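Local coordinates for enoyl-CoA hydratase, EchA12_1 (Mycobacterium marinum M, PDB 3QRE), which probably catalyses the addition of water across the double bond of enoyl-coenzyme A thioesters in fatty acid metabolism, at residues Val31-Thr36 with Asp67-Asp72; Asn52-Gly55 with Gly61-Ala64; Arg130-Ala135 with Ser239-Ile244; Val154-Ala159 with Met222-Glu227; Leu202-Ala207 with Lys213-Pro218. One frame throughout, in Å; residues are numbered along the deposited sequence.

Contact 1: Val31-Thr36 with Asp67-Asp72; sequences VLYEAT and DRAEAD
Arg-68 lays its guanidinium flat over one face of the Tyr-33 ring, with centres 3.9 Å apart and planes only 13° from parallel. The flat guanidinium stacks on the ring in a cation-pi arrangement, and the overlap is uneven. CZ of the arginine sits nearest the CD2 side of the ring, 3.4 Å from Tyr-33 CD2, while NE approaches Tyr-33 CE2 at the same 3.4 Å. The methylene before the charged group covers the middle: Arg-68 CD stands 3.8 Å from the ring centroid, 11° off the normal, a CH-pi contact. Both aliphatic and charged parts of one side chain are thus spread over a single face. The reach comes from a fully extended arginine, CG anti to the backbone N (chi1 177°) and each later torsion as far as NE also near 180°, which carries the chain from the helix across the tyrosine. Strand 31-35 is the outermost strand of the larger sheet of the crotonase-like fold within this chain, paired antiparallel with strand 40-45, and helix 56-71 packs against it here by its last turn. The tyrosine ring points its hydroxyl end at that helix. Tyr-33 OH comes to 3.6 Å from Ala-69 CA, and Tyr-33 CE1 lies 4.2 Å from the Ala-69 methyl group, CB. Ala-41 of the neighbouring strand touches both Tyr-33 and Ala-69; Ala-69 is buried, whereas Arg-68 is exposed. No hydrogen bond joins the two segments.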
# COMPACT_ATOMS: atom_id res chain seq x y z
N VAL A 31 25.48 -19.53 -12.76
CA VAL A 31 24.03 -19.65 -12.73
C VAL A 31 23.60 -20.94 -13.45
O VAL A 31 23.96 -21.15 -14.60
CB VAL A 31 23.34 -18.40 -13.37
CG1 VAL A 31 21.83 -18.55 -13.43
CG2 VAL A 31 23.70 -17.13 -12.63
N LEU A 32 22.83 -21.79 -12.77
CA LEU A 32 22.30 -23.00 -13.39
C LEU A 32 20.94 -22.77 -14.04
O LEU A 32 20.12 -21.95 -13.57
CB LEU A 32 22.16 -24.12 -12.36
CG LEU A 32 23.40 -24.42 -11.51
CD1 LEU A 32 23.04 -25.37 -10.38
CD2 LEU A 32 24.53 -24.99 -12.40
N TYR A 33 20.70 -23.51 -15.12
CA TYR A 33 19.47 -23.40 -15.88
C TYR A 33 18.81 -24.78 -16.09
O TYR A 33 19.43 -25.71 -16.60
CB TYR A 33 19.77 -22.73 -17.21
CG TYR A 33 18.55 -22.53 -18.09
CD1 TYR A 33 17.95 -21.28 -18.17
CD2 TYR A 33 18.01 -23.58 -18.84
CE1 TYR A 33 16.84 -21.05 -18.97
CE2 TYR A 33 16.88 -23.37 -19.65
CZ TYR A 33 16.30 -22.09 -19.70
OH TYR A 33 15.20 -21.82 -20.49
N GLU A 34 17.54 -24.89 -15.74
CA GLU A 34 16.82 -26.14 -15.88
C GLU A 34 15.36 -25.89 -16.28
O GLU A 34 14.70 -25.02 -15.72
CB GLU A 34 16.91 -26.93 -14.58
CG GLU A 34 16.03 -28.17 -14.50
CD GLU A 34 16.03 -28.81 -13.11
OE1 GLU A 34 16.98 -28.55 -12.31
OE2 GLU A 34 15.08 -29.56 -12.82
N ALA A 35 14.88 -26.66 -17.25
CA ALA A 35 13.49 -26.54 -17.71
C ALA A 35 12.63 -27.76 -17.29
O ALA A 35 13.00 -28.90 -17.57
CB ALA A 35 13.47 -26.36 -19.22
N THR A 36 11.49 -27.52 -16.63
CA THR A 36 10.58 -28.61 -16.28
C THR A 36 9.73 -29.03 -17.51
O THR A 36 9.66 -28.28 -18.51
CB THR A 36 9.64 -28.27 -15.07
OG1 THR A 36 8.73 -27.22 -15.43
CG2 THR A 36 10.42 -27.88 -13.85
N ASP A 67 17.58 -14.37 -20.69
CA ASP A 67 17.46 -14.26 -22.15
C ASP A 67 17.03 -15.57 -22.77
O ASP A 67 16.14 -15.59 -23.63
CB ASP A 67 18.75 -13.75 -22.80
CG ASP A 67 19.00 -12.26 -22.51
OD1 ASP A 67 18.15 -11.63 -21.82
OD2 ASP A 67 20.05 -11.72 -22.96
N ARG A 68 17.61 -16.66 -22.30
CA ARG A 68 17.29 -17.99 -22.84
C ARG A 68 15.84 -18.42 -22.56
O ARG A 68 15.13 -18.86 -23.47
CB ARG A 68 18.31 -19.02 -22.35
CG ARG A 68 18.03 -20.43 -22.79
CD ARG A 68 19.06 -21.38 -22.19
NE ARG A 68 18.74 -22.79 -22.44
CZ ARG A 68 19.44 -23.81 -21.95
NH1 ARG A 68 20.50 -23.58 -21.17
NH2 ARG A 68 19.09 -25.06 -22.23
N ALA A 69 15.40 -18.29 -21.31
CA ALA A 69 13.99 -18.51 -20.96
C ALA A 69 13.05 -17.62 -21.78
O ALA A 69 12.04 -18.09 -22.31
CB ALA A 69 13.78 -18.27 -19.49
N GLU A 70 13.38 -16.33 -21.87
CA GLU A 70 12.60 -15.34 -22.59
C GLU A 70 12.47 -15.68 -24.08
O GLU A 70 11.38 -15.55 -24.65
CB GLU A 70 13.17 -13.92 -22.35
CG GLU A 70 12.36 -12.76 -22.90
CD GLU A 70 11.04 -12.46 -22.14
OE1 GLU A 70 10.63 -13.23 -21.24
OE2 GLU A 70 10.41 -11.42 -22.48
N ALA A 71 13.55 -16.18 -24.69
CA ALA A 71 13.56 -16.52 -26.13
C ALA A 71 12.93 -17.87 -26.48
O ALA A 71 12.56 -18.09 -27.64
CB ALA A 71 14.98 -16.42 -26.71
N ASP A 72 12.81 -18.77 -25.51
CA ASP A 72 12.31 -20.12 -25.75
C ASP A 72 10.79 -20.16 -25.64
O ASP A 72 10.27 -20.06 -24.53
CB ASP A 72 12.93 -21.09 -24.74
CG ASP A 72 12.60 -22.56 -25.02
OD1 ASP A 72 11.69 -22.86 -25.83
OD2 ASP A 72 13.26 -23.42 -24.41

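Contact 2: Asn52-Gly55 with Gly61-Ala64; sequences NAWG and GFYA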
# COMPACT_ATOMS: atom_id res chain seq x y z
N ASN A 52 25.85 -16.49 -2.53
CA ASN A 52 25.39 -15.95 -3.80
C ASN A 52 25.44 -14.42 -3.92
O ASN A 52 24.56 -13.81 -4.55
CB ASN A 52 23.97 -16.47 -4.11
CG ASN A 52 23.94 -17.96 -4.30
OD1 ASN A 52 24.79 -18.51 -4.97
ND2 ASN A 52 22.96 -18.61 -3.71
N ALA A 53 26.46 -13.82 -3.31
CA ALA A 53 26.65 -12.37 -3.32
C ALA A 53 26.81 -11.92 -4.76
O ALA A 53 27.50 -12.57 -5.53
CB ALA A 53 27.88 -12.00 -2.50
N TRP A 54 26.18 -10.81 -5.13
CA TRP A 54 26.23 -10.37 -6.54
C TRP A 54 27.67 -10.14 -7.04
O TRP A 54 28.55 -9.70 -6.30
CB TRP A 54 25.38 -9.12 -6.76
CG TRP A 54 25.03 -8.88 -8.19
CD1 TRP A 54 25.66 -8.04 -9.06
CD2 TRP A 54 23.93 -9.46 -8.92
NE1 TRP A 54 25.01 -8.06 -10.30
CE2 TRP A 54 23.96 -8.93 -10.23
CE3 TRP A 54 22.91 -10.36 -8.58
CZ2 TRP A 54 23.02 -9.28 -11.20
CZ3 TRP A 54 21.97 -10.72 -9.57
CH2 TRP A 54 22.04 -10.17 -10.86
N GLY A 55 27.88 -10.44 -8.31
CA GLY A 55 29.19 -10.28 -8.94
C GLY A 55 29.04 -10.51 -10.43
O GLY A 55 28.00 -11.04 -10.88
N GLY A 61 25.64 -14.76 -15.85
CA GLY A 61 24.91 -16.02 -15.87
C GLY A 61 23.42 -15.73 -15.85
O GLY A 61 22.66 -16.27 -16.65
N PHE A 62 23.02 -14.83 -14.95
CA PHE A 62 21.64 -14.40 -14.80
C PHE A 62 21.03 -13.83 -16.09
O PHE A 62 19.95 -14.25 -16.51
CB PHE A 62 21.54 -13.38 -13.66
CG PHE A 62 20.12 -12.93 -13.36
CD1 PHE A 62 19.15 -13.85 -12.95
CD2 PHE A 62 19.76 -11.60 -13.47
CE1 PHE A 62 17.83 -13.44 -12.66
CE2 PHE A 62 18.44 -11.18 -13.19
CZ PHE A 62 17.48 -12.11 -12.77
N TYR A 63 21.72 -12.88 -16.72
CA TYR A 63 21.25 -12.27 -17.97
C TYR A 63 21.08 -13.31 -19.06
O TYR A 63 20.04 -13.33 -19.74
CB TYR A 63 22.18 -11.17 -18.46
CG TYR A 63 22.31 -10.04 -17.48
CD1 TYR A 63 21.24 -9.72 -16.61
CD2 TYR A 63 23.47 -9.28 -17.42
CE1 TYR A 63 21.34 -8.67 -15.71
CE2 TYR A 63 23.59 -8.24 -16.51
CZ TYR A 63 22.51 -7.94 -15.65
OH TYR A 63 22.61 -6.90 -14.73
N ALA A 64 22.08 -14.19 -19.18
CA ALA A 64 22.08 -15.18 -20.24
C ALA A 64 20.97 -16.18 -20.00
O ALA A 64 20.28 -16.57 -20.93
CB ALA A 64 23.47 -15.88 -20.35
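Trp-54 meets Phe-62 in an offset edge-to-face pair: the benzo edge of the indole is turned toward the phenyl face, the ring centroids are 5.9 Å apart and the planes stand at 76°. The closest approach is from Trp-54 CH2 to Phe-62 CD2, 3.7 Å, and the same indole carbon is 4.2 Å from Phe-62 CG, so the edge addresses one side of the phenyl ring rather than its centre. CG anti to the backbone N in both residues extends each ring away from its main chain, spanning the 10.3 Å between the CA atoms of Trp-54 and Phe-62.

A looser van der Waals contact involves the next helix residue. Tyr-63 OH lies near the indole plane at its edge, 4.3 Å from Trp-54 CZ2, a distance that gives no bond.

Further side-chain packing extends the pair into the fold. Gly-55 is the N-cap of helix 56-71, so the loop between strand 40-45 and this helix of the crotonase-like fold turns its tryptophan onto the helix that follows. Gln-148 of helix 144-151 touches both Trp-54 and Phe-62, and Phe-45 of strand 40-45 also packs on the tryptophan. Phe-125 and Val-126 also contact the phenylalanine.

With no hydrogen bond or charge between the segments, the direct attraction between them is probably mostly dispersion, with a weak electrostatic part from indole C-H toward the phenyl pi cloud.

Contact 3: Arg130-Ala135 with Ser239-Ile244; sequences RKPVIA and SSMAVI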
# COMPACT_ATOMS: atom_id res chain seq x y z
N ARG A 130 8.33 -10.28 -21.12
CA ARG A 130 7.05 -10.85 -21.47
C ARG A 130 6.59 -11.94 -20.49
O ARG A 130 5.40 -12.27 -20.45
CB ARG A 130 7.14 -11.44 -22.89
CG ARG A 130 7.10 -10.40 -24.03
CD ARG A 130 7.19 -11.07 -25.43
NE ARG A 130 8.54 -11.57 -25.71
CZ ARG A 130 8.93 -12.84 -25.57
NH1 ARG A 130 8.07 -13.79 -25.17
NH2 ARG A 130 10.19 -13.19 -25.85
N LYS A 131 7.50 -12.50 -19.71
CA LYS A 131 7.17 -13.67 -18.87
C LYS A 131 7.35 -13.39 -17.38
O LYS A 131 8.26 -12.67 -17.01
CB LYS A 131 8.05 -14.89 -19.28
CG LYS A 131 7.89 -15.25 -20.74
CD LYS A 131 8.82 -16.36 -21.24
CE LYS A 131 8.45 -16.62 -22.72
NZ LYS A 131 9.13 -17.80 -23.36
N PRO A 132 6.51 -13.99 -16.53
CA PRO A 132 6.60 -13.77 -15.09
C PRO A 132 7.84 -14.42 -14.49
O PRO A 132 8.30 -15.47 -14.98
CB PRO A 132 5.34 -14.48 -14.55
CG PRO A 132 4.54 -14.90 -15.77
CD PRO A 132 5.52 -15.03 -16.87
N VAL A 133 8.37 -13.82 -13.41
CA VAL A 133 9.45 -14.41 -12.65
C VAL A 133 8.95 -14.58 -11.23
O VAL A 133 8.45 -13.62 -10.60
CB VAL A 133 10.76 -13.55 -12.72
CG1 VAL A 133 11.93 -14.24 -12.02
CG2 VAL A 133 11.14 -13.25 -14.17
N ILE A 134 9.06 -15.80 -10.72
CA ILE A 134 8.71 -16.12 -9.36
C ILE A 134 10.01 -16.33 -8.58
O ILE A 134 10.79 -17.25 -8.89
CB ILE A 134 7.85 -17.42 -9.26
CG1 ILE A 134 6.74 -17.49 -10.34
CG2 ILE A 134 7.27 -17.61 -7.86
CD1 ILE A 134 5.89 -16.21 -10.51
N ALA A 135 10.26 -15.48 -7.59
CA ALA A 135 11.38 -15.67 -6.68
C ALA A 135 11.02 -16.61 -5.55
O ALA A 135 9.97 -16.46 -4.88
CB ALA A 135 11.88 -14.32 -6.13
N SER A 239 0.46 -14.57 -24.23
CA SER A 239 0.18 -13.18 -24.55
C SER A 239 -0.67 -12.53 -23.46
O SER A 239 -0.65 -11.31 -23.29
CB SER A 239 -0.46 -13.05 -25.95
OG SER A 239 -1.71 -13.70 -26.02
N SER A 240 -1.38 -13.34 -22.70
CA SER A 240 -2.12 -12.80 -21.55
C SER A 240 -1.19 -12.41 -20.41
O SER A 240 -1.39 -11.37 -19.79
CB SER A 240 -3.20 -13.76 -21.06
OG SER A 240 -4.42 -13.48 -21.72
N MET A 241 -0.18 -13.24 -20.13
CA MET A 241 0.84 -12.87 -19.14
C MET A 241 1.58 -11.57 -19.55
O MET A 241 1.76 -10.69 -18.73
CB MET A 241 1.85 -14.01 -18.97
CG MET A 241 1.33 -15.22 -18.21
SD MET A 241 2.52 -16.58 -18.19
CE MET A 241 1.68 -17.65 -17.05
N ALA A 242 1.96 -11.46 -20.82
CA ALA A 242 2.73 -10.30 -21.32
C ALA A 242 1.93 -9.04 -21.15
O ALA A 242 2.47 -8.00 -20.79
CB ALA A 242 3.09 -10.47 -22.80
N VAL A 243 0.63 -9.15 -21.42
CA VAL A 243 -0.31 -8.06 -21.34
C VAL A 243 -0.47 -7.62 -19.90
O VAL A 243 -0.43 -6.40 -19.58
CB VAL A 243 -1.68 -8.50 -21.93
CG1 VAL A 243 -2.82 -7.73 -21.35
CG2 VAL A 243 -1.64 -8.35 -23.42
N ILE A 244 -0.63 -8.61 -19.02
CA ILE A 244 -0.76 -8.34 -17.60
C ILE A 244 0.46 -7.57 -17.08
O ILE A 244 0.30 -6.52 -16.45
CB ILE A 244 -1.04 -9.64 -16.80
CG1 ILE A 244 -2.48 -10.09 -17.07
CG2 ILE A 244 -0.78 -9.45 -15.29
CD1 ILE A 244 -2.77 -11.56 -16.75
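Met-241 opens the contact from the helix side, its thioether laid across the ring of Pro-132. SD touches two ring carbons about equally, 3.6 Å from Pro-132 CG and 3.6 Å from Pro-132 CD, and the flanking Met-241 CG is 4.0 Å from Pro-132 CG. Proline and methionine cross at about a right angle. The methionine has CG anti to its own carbonyl carbon (chi1 -73°) and is extended beyond it, which carries the sulfur away from the helix to the proline. Ile-232 of helix 221-235 packs on both residues, and Leu-196 of the second subunit also touches Met-241, so Met-241 also takes part in the subunit interface. The contact joins helix 238-249 to the entrance of strand 133-137, a central parallel strand in the larger sheet of the crotonase-like fold. One residue on, Ala-242 brings the helix backbone against the loop: its CA lies 3.4 Å from Arg-130 O, a CA-H...O contact bent to 123° at the hydrogen, and so at most a weak attraction. The methyl group follows, with Ala-242 CB 4.2 Å from Arg-130 CB and 4.2 Å from Arg-130 CG. Only the base of the arginine takes part; its chain bends at chi3 (-73°) and its charged end leads away from the helix. Further along the helix, Lys-245 donates from NZ to the carbonyl of Lys-131, adding a hydrogen bond beside the packing contacts.

Contact 4: Val154-Ala159 with Met222-Glu227; sequences VRFAAA and MPRALE
Phe-156 and Arg-224 meet where helix 221-235 covers strand 154-158, one of the parallel strands in the larger sheet of the crotonase-like fold. The close part is the phenyl ring against the arginine chain. Phe-156 CE1 lies 3.8 Å from Arg-224 CG, and its neighbour CD1 is 4.0 Å from that same methylene. The arginine bends at chi2 (75°), which turns NE back past the phenyl, 3.9 Å from Phe-156 CE1. Tyr-228, also on this helix, adds an edge-to-face partner, and Ile-134 on the neighbouring strand 133-137 also packs on the phenylalanine.

Packing is looser elsewhere. Phe-156 CD2, across the ring, approaches the next helix residue at 4.1 Å from Ala-225 CA and 4.3 Å from Ala-225 CB, so the ring spans two successive helix residues. Ring and guanidinium planes are 69° apart and do not stack: Phe-156 CZ stands over one guanidinium face, displaced from its centre. Two carboxylates hold the charged group in place. NE forms a salt bridge with Glu-214, from the adjoining strand 214-216, and NH1 forms another with Glu-227, one turn along the helix and exposed to solvent. These opposing charges probably stabilise the arginine cation beside the aromatic ring. The outer salt bridge is bent: Arg-224 NH1 is 2.9 Å from Glu-227 OE1, with an N-H...O angle of 135°, and the nitrogen approaches from above the carboxylate plane.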
# COMPACT_ATOMS: atom_id res chain seq x y z
N VAL A 154 6.45 -12.25 -8.39
CA VAL A 154 5.90 -12.88 -7.19
C VAL A 154 7.02 -13.50 -6.38
O VAL A 154 7.96 -14.07 -6.95
CB VAL A 154 4.82 -13.95 -7.54
CG1 VAL A 154 4.21 -14.52 -6.28
CG2 VAL A 154 3.72 -13.36 -8.42
N ARG A 155 6.92 -13.35 -5.05
CA ARG A 155 7.92 -13.87 -4.13
C ARG A 155 7.35 -14.87 -3.09
O ARG A 155 6.37 -14.58 -2.39
CB ARG A 155 8.60 -12.72 -3.39
CG ARG A 155 9.59 -11.88 -4.24
CD ARG A 155 9.77 -10.46 -3.66
NE ARG A 155 8.53 -9.67 -3.77
CZ ARG A 155 8.04 -9.19 -4.91
NH1 ARG A 155 8.68 -9.37 -6.06
NH2 ARG A 155 6.91 -8.53 -4.90
N PHE A 156 8.00 -16.03 -2.99
CA PHE A 156 7.80 -16.96 -1.89
C PHE A 156 9.06 -16.94 -1.05
O PHE A 156 10.16 -16.76 -1.59
CB PHE A 156 7.52 -18.37 -2.39
CG PHE A 156 6.18 -18.51 -3.04
CD1 PHE A 156 5.07 -18.81 -2.27
CD2 PHE A 156 6.03 -18.32 -4.40
CE1 PHE A 156 3.82 -18.93 -2.86
CE2 PHE A 156 4.77 -18.43 -5.02
CZ PHE A 156 3.65 -18.74 -4.24
N ALA A 157 8.91 -17.09 0.26
CA ALA A 157 10.06 -17.09 1.13
C ALA A 157 10.00 -18.26 2.09
O ALA A 157 8.92 -18.64 2.57
CB ALA A 157 10.14 -15.80 1.88
N ALA A 158 11.18 -18.83 2.37
CA ALA A 158 11.32 -19.83 3.41
C ALA A 158 11.19 -19.17 4.77
O ALA A 158 11.71 -18.07 4.98
CB ALA A 158 12.67 -20.54 3.28
N ALA A 159 10.49 -19.84 5.69
CA ALA A 159 10.42 -19.46 7.09
C ALA A 159 11.80 -19.21 7.69
O ALA A 159 12.73 -19.98 7.45
CB ALA A 159 9.65 -20.55 7.91
N MET A 222 10.50 -24.77 -2.83
CA MET A 222 10.53 -25.03 -4.26
C MET A 222 9.27 -25.76 -4.79
O MET A 222 8.77 -25.37 -5.84
CB MET A 222 11.82 -25.75 -4.68
CG MET A 222 13.05 -24.84 -4.61
SD MET A 222 12.89 -23.42 -5.73
CE MET A 222 12.95 -24.24 -7.32
N PRO A 223 8.77 -26.80 -4.09
CA PRO A 223 7.52 -27.41 -4.56
C PRO A 223 6.36 -26.41 -4.74
O PRO A 223 5.65 -26.44 -5.76
CB PRO A 223 7.22 -28.47 -3.49
CG PRO A 223 8.58 -28.94 -3.07
CD PRO A 223 9.48 -27.69 -3.13
N ARG A 224 6.22 -25.51 -3.76
CA ARG A 224 5.21 -24.44 -3.78
C ARG A 224 5.44 -23.39 -4.89
O ARG A 224 4.50 -23.05 -5.62
CB ARG A 224 5.13 -23.78 -2.40
CG ARG A 224 4.08 -22.69 -2.30
CD ARG A 224 2.63 -23.24 -2.21
NE ARG A 224 1.69 -22.13 -2.30
CZ ARG A 224 0.91 -21.87 -3.35
NH1 ARG A 224 0.91 -22.68 -4.40
NH2 ARG A 224 0.10 -20.81 -3.33
N ALA A 225 6.67 -22.91 -5.03
CA ALA A 225 6.99 -21.96 -6.10
C ALA A 225 6.72 -22.59 -7.48
O ALA A 225 6.19 -21.92 -8.37
CB ALA A 225 8.44 -21.46 -5.99
N LEU A 226 7.08 -23.87 -7.63
CA LEU A 226 6.82 -24.60 -8.89
C LEU A 226 5.36 -24.94 -9.12
O LEU A 226 4.91 -24.98 -10.26
CB LEU A 226 7.65 -25.89 -8.98
CG LEU A 226 9.14 -25.67 -9.00
CD1 LEU A 226 9.84 -27.01 -8.70
CD2 LEU A 226 9.59 -25.04 -10.33
N GLU A 227 4.63 -25.24 -8.05
CA GLU A 227 3.19 -25.53 -8.13
C GLU A 227 2.50 -24.28 -8.69
O GLU A 227 1.87 -24.32 -9.74
CB GLU A 227 2.63 -25.88 -6.74
CG GLU A 227 1.10 -26.10 -6.67
CD GLU A 227 0.54 -26.12 -5.23
OE1 GLU A 227 1.18 -25.57 -4.30
OE2 GLU A 227 -0.56 -26.68 -5.02

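Contact 5: Leu202-Ala207 with Lys213-Pro218; sequences LAEEAA and KEVVTP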
# COMPACT_ATOMS: atom_id res chain seq x y z
N LEU A 202 12.70 -10.72 9.12
CA LEU A 202 12.55 -12.10 8.69
C LEU A 202 11.39 -12.22 7.69
O LEU A 202 10.57 -11.28 7.54
CB LEU A 202 12.32 -12.99 9.91
CG LEU A 202 13.50 -13.51 10.76
CD1 LEU A 202 14.80 -12.75 10.57
CD2 LEU A 202 13.09 -13.51 12.24
N ALA A 203 11.32 -13.38 7.02
CA ALA A 203 10.25 -13.71 6.07
C ALA A 203 8.85 -13.33 6.56
O ALA A 203 8.03 -12.84 5.78
CB ALA A 203 10.28 -15.22 5.71
N GLU A 204 8.59 -13.54 7.84
CA GLU A 204 7.25 -13.33 8.37
C GLU A 204 6.87 -11.83 8.42
O GLU A 204 5.75 -11.45 8.05
CB GLU A 204 7.08 -14.05 9.74
CG GLU A 204 7.07 -15.64 9.65
CD GLU A 204 8.48 -16.39 9.56
OE1 GLU A 204 9.61 -15.80 9.66
OE2 GLU A 204 8.43 -17.65 9.37
N GLU A 205 7.81 -10.99 8.86
CA GLU A 205 7.62 -9.55 8.82
C GLU A 205 7.53 -9.09 7.36
O GLU A 205 6.65 -8.31 7.01
CB GLU A 205 8.72 -8.80 9.59
CG GLU A 205 8.37 -7.34 9.81
CD GLU A 205 9.42 -6.52 10.55
OE1 GLU A 205 9.26 -5.28 10.57
OE2 GLU A 205 10.38 -7.08 11.12
N ALA A 206 8.39 -9.63 6.51
CA ALA A 206 8.33 -9.29 5.09
C ALA A 206 6.96 -9.52 4.48
O ALA A 206 6.52 -8.69 3.69
CB ALA A 206 9.44 -10.02 4.26
N ALA A 207 6.29 -10.62 4.85
CA ALA A 207 4.92 -10.92 4.42
C ALA A 207 3.90 -9.91 4.96
O ALA A 207 3.06 -9.42 4.19
CB ALA A 207 4.52 -12.39 4.80
N LYS A 213 4.64 -12.83 -0.83
CA LYS A 213 3.25 -13.30 -0.98
C LYS A 213 2.91 -14.32 0.11
O LYS A 213 1.76 -14.35 0.61
CB LYS A 213 3.02 -13.90 -2.37
CG LYS A 213 1.92 -14.97 -2.46
CD LYS A 213 1.79 -15.56 -3.87
CE LYS A 213 0.74 -16.68 -3.96
NZ LYS A 213 -0.62 -16.22 -3.55
N GLU A 214 3.89 -15.15 0.47
CA GLU A 214 3.61 -16.29 1.32
C GLU A 214 4.90 -16.87 1.87
O GLU A 214 5.90 -17.01 1.13
CB GLU A 214 2.85 -17.33 0.50
CG GLU A 214 2.26 -18.50 1.24
CD GLU A 214 1.55 -19.46 0.29
OE1 GLU A 214 0.61 -19.02 -0.43
OE2 GLU A 214 1.92 -20.65 0.26
N VAL A 215 4.88 -17.18 3.17
CA VAL A 215 5.98 -17.89 3.84
C VAL A 215 5.67 -19.39 3.94
O VAL A 215 4.62 -19.78 4.46
CB VAL A 215 6.25 -17.32 5.26
CG1 VAL A 215 7.42 -18.06 5.94
CG2 VAL A 215 6.52 -15.83 5.20
N VAL A 216 6.56 -20.23 3.46
CA VAL A 216 6.42 -21.68 3.64
C VAL A 216 7.66 -22.24 4.37
O VAL A 216 8.67 -21.53 4.49
CB VAL A 216 6.24 -22.44 2.29
CG1 VAL A 216 4.96 -22.03 1.60
CG2 VAL A 216 7.44 -22.24 1.38
N THR A 217 7.57 -23.49 4.84
CA THR A 217 8.73 -24.20 5.41
C THR A 217 9.85 -24.32 4.38
O THR A 217 9.56 -24.35 3.17
CB THR A 217 8.36 -25.64 5.84
OG1 THR A 217 7.91 -26.39 4.69
CG2 THR A 217 7.29 -25.63 6.92
N PRO A 218 11.13 -24.39 4.83
CA PRO A 218 12.23 -24.53 3.85
C PRO A 218 12.05 -25.72 2.90
O PRO A 218 12.26 -25.57 1.69
CB PRO A 218 13.47 -24.67 4.74
CG PRO A 218 13.10 -23.87 5.98
CD PRO A 218 11.64 -24.20 6.20
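Val-215 projects from strand 214-216 against helix 203-208, its CB directed toward the helix and its two methyl groups dividing the contact. CG2, anti to the carbonyl carbon, enters between two alanines one turn apart. It reaches 3.8 Å from Ala-203 CB and 4.0 Å from Ala-207 CB. The same methyl also lies against the helix backbone, 3.4 Å from Ala-203 O, a carbonyl already engaged by the amide of Ala-207 in the helical hydrogen-bond pattern. The small alanine side chains let the strand come close: the axes of helix 203-207 and strand 214-216 approach to 8.1 Å and run nearly antiparallel, at 159°. Strand 214-216 is an outermost strand of the larger sheet of the crotonase-like fold within this chain, beside strand 154-158, and a short connection joins the helix to the strand that follows it. The other methyl, CG1, is anti to the backbone N (chi1 -179°) and faces the first turn of the helix. It stands 4.0 Å from Ala-203 CB and 3.6 Å from Glu-204 OE2. That carboxylate gets there because the glutamate bends at chi2 (82°), folding its exposed chain across the valine instead of extending it from the helix. Ala-159 contacts both Glu-204 and Val-215, while Ala-157 packs on Ala-203. At the beginning of the strand segment, Lys-213 points away from the helix and forms a salt bridge with Asp-193 of the second subunit.

In the fold
Contacts 1, 3, 4 and 5 all reach the larger six-stranded sheet; contacts 1 and 5 engage its opposite outermost strands, with centres about 26 Å apart. Contact 2 shares helix 56-71 with contact 1, lies within its chain span and touches it through Val-31 and Phe-62. Contact 3 follows along the chain and encloses contact 4, which in turn encloses contact 5. Contacts 3 and 4 meet on neighbouring strands 133-137 and 154-158; contacts 4 and 5, centres about 10 Å apart, meet on 154-158 and 214-216. Glu-70 bonds to the Arg-130 amide and Lys-131 to the Ala-69 carbonyl, joining contact 1 to contact 3. Helices from early and late chain regions thus pack onto one sheet, and contacts 3 to 5 adjoin the second subunit.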